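Local coordinates for protein Hia (Haemophilus influenzae, PDB 1S7M) that probably mediates adhesion of the bacterium to host cells, as a binding-domain fragment of a homotrimeric autotransporter of the outer membrane, at residues Gly83-Asp88 and Arg111-Val116. Numbering follows the deposited sequence.
Sequences GLTNLD and RGLGWV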
# COMPACT_ATOMS: atom_id res chain seq x y z
N GLY A 83 -15.45 -1.33 2.44
CA GLY A 83 -14.43 -2.25 1.96
C GLY A 83 -13.03 -1.66 1.90
O GLY A 83 -12.06 -2.40 1.79
N LEU A 84 -12.91 -0.33 1.94
CA LEU A 84 -11.57 0.28 1.93
C LEU A 84 -10.94 0.01 3.29
O LEU A 84 -11.62 0.12 4.31
CB LEU A 84 -11.65 1.79 1.72
CG LEU A 84 -12.02 2.32 0.34
CD1 LEU A 84 -11.92 3.83 0.34
CD2 LEU A 84 -11.06 1.72 -0.69
N THR A 85 -9.66 -0.32 3.30
CA THR A 85 -8.94 -0.59 4.56
C THR A 85 -9.01 0.61 5.53
O THR A 85 -8.87 1.76 5.13
CB THR A 85 -7.46 -0.91 4.26
OG1 THR A 85 -7.40 -2.00 3.32
CG2 THR A 85 -6.71 -1.30 5.52
N ASN A 86 -9.24 0.33 6.81
CA ASN A 86 -9.32 1.42 7.80
C ASN A 86 -8.02 1.42 8.56
O ASN A 86 -7.76 0.51 9.34
CB ASN A 86 -10.50 1.20 8.76
CG ASN A 86 -10.52 2.21 9.94
OD1 ASN A 86 -9.75 3.17 9.96
ND2 ASN A 86 -11.41 1.99 10.89
N LEU A 87 -7.18 2.43 8.30
CA LEU A 87 -5.88 2.50 8.95
C LEU A 87 -5.86 3.28 10.24
O LEU A 87 -4.82 3.35 10.88
CB LEU A 87 -4.85 3.15 8.00
CG LEU A 87 -4.60 2.41 6.68
CD1 LEU A 87 -3.73 3.26 5.77
CD2 LEU A 87 -3.95 1.07 6.98
N ASP A 88 -6.99 3.87 10.62
CA ASP A 88 -7.00 4.71 11.82
C ASP A 88 -7.93 4.29 12.96
O ASP A 88 -8.32 5.14 13.77
CB ASP A 88 -7.33 6.15 11.41
CG ASP A 88 -6.49 6.66 10.25
OD1 ASP A 88 -5.25 6.51 10.29
OD2 ASP A 88 -7.06 7.23 9.29
N ARG A 111 -5.21 -5.06 -0.52
CA ARG A 111 -6.37 -5.20 -1.38
C ARG A 111 -7.44 -4.17 -1.06
O ARG A 111 -8.24 -3.79 -1.92
CB ARG A 111 -6.91 -6.64 -1.30
CG ARG A 111 -6.09 -7.64 -2.16
CD ARG A 111 -6.52 -9.10 -1.99
NE ARG A 111 -5.74 -9.96 -2.87
CZ ARG A 111 -5.36 -11.20 -2.58
NH1 ARG A 111 -5.70 -11.75 -1.43
NH2 ARG A 111 -4.58 -11.87 -3.41
N GLY A 112 -7.45 -3.68 0.18
CA GLY A 112 -8.42 -2.66 0.52
C GLY A 112 -7.90 -1.23 0.38
O GLY A 112 -8.64 -0.30 0.67
N LEU A 113 -6.66 -1.03 -0.07
CA LEU A 113 -6.18 0.35 -0.17
C LEU A 113 -6.83 1.14 -1.30
O LEU A 113 -7.08 0.60 -2.37
CB LEU A 113 -4.65 0.38 -0.35
CG LEU A 113 -3.67 0.48 0.83
CD1 LEU A 113 -4.33 0.25 2.17
CD2 LEU A 113 -2.50 -0.49 0.59
N GLY A 114 -7.11 2.42 -1.06
CA GLY A 114 -7.69 3.22 -2.11
C GLY A 114 -8.22 4.57 -1.69
O GLY A 114 -8.31 4.89 -0.49
N TRP A 115 -8.52 5.39 -2.68
CA TRP A 115 -9.08 6.69 -2.38
C TRP A 115 -10.44 6.75 -3.03
O TRP A 115 -10.82 5.86 -3.81
CB TRP A 115 -8.20 7.85 -2.85
CG TRP A 115 -7.69 7.77 -4.27
CD1 TRP A 115 -6.69 6.96 -4.74
CD2 TRP A 115 -8.14 8.55 -5.39
NE1 TRP A 115 -6.49 7.20 -6.09
CE2 TRP A 115 -7.36 8.17 -6.51
CE3 TRP A 115 -9.13 9.55 -5.54
CZ2 TRP A 115 -7.53 8.75 -7.77
CZ3 TRP A 115 -9.30 10.12 -6.80
CH2 TRP A 115 -8.50 9.72 -7.90
N VAL A 116 -11.19 7.78 -2.68
CA VAL A 116 -12.52 7.94 -3.22
C VAL A 116 -12.54 9.11 -4.17
O VAL A 116 -12.00 10.17 -3.86
CB VAL A 116 -13.59 8.19 -2.09
CG1 VAL A 116 -14.94 8.50 -2.71
CG2 VAL A 116 -13.68 6.97 -1.17
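G83 touches G112 with its carbonyl oxygen, G83 O lying 3.9 Å from G112 CA. Its positive phi would drive a CB against the preceding carbonyl oxygen, which suits glycine. The CA atoms of the two segments come nearest at L84, whose CA is 4.5 Å from that of G112, and the L84 CA-H meets G112 O. Its chi1 of -73° sets CG anti to the carbonyl carbon, and the two methyls reach over G112, G114 and V116: L84 CD2 lies 3.4 Å from G112 O and 4.0 Å from G114 CA, while L84 CD1 meets V116 CG2 at 3.9 Å. At G114 a CB would strike the preceding carbonyl oxygen and crowd L84 CD2, so glycine fits; Q132 and R134 of strand 129-134 also touch L84.

Strand 114-119 belongs to the region assigned to the Trp-ring family of trimeric adhesins; it pairs with 129-134 and, at V116, runs parallel to a strand of the second subunit, while W115 of the three chains meet. The segment 83-88, whose residues 85-86 pair with 56-57, packs on the turn between helix 107-111 and this strand.

T85 supplies the one hydrogen bond across the contact: its N reaches G112 O at 2.8 Å, nearly straight at the hydrogen (165°) but rising 49° out of the carbonyl plane. The T85 side chain serves twice. OG1, beside the backbone N, is hydrogen-bonded to D109 O in the helix and lies only 3.1 Å from G112 CA, where a side chain on G112 would clash; T85 CB packs 3.9 Å from L113 CD1. N86 turns its CB away from 111-116; OD1 accepts from D88 N in an Asx turn, and ND2 is hydrogen-bonded to N72 OD1. At L87 the carbonyl receives NE of R111 from the second subunit.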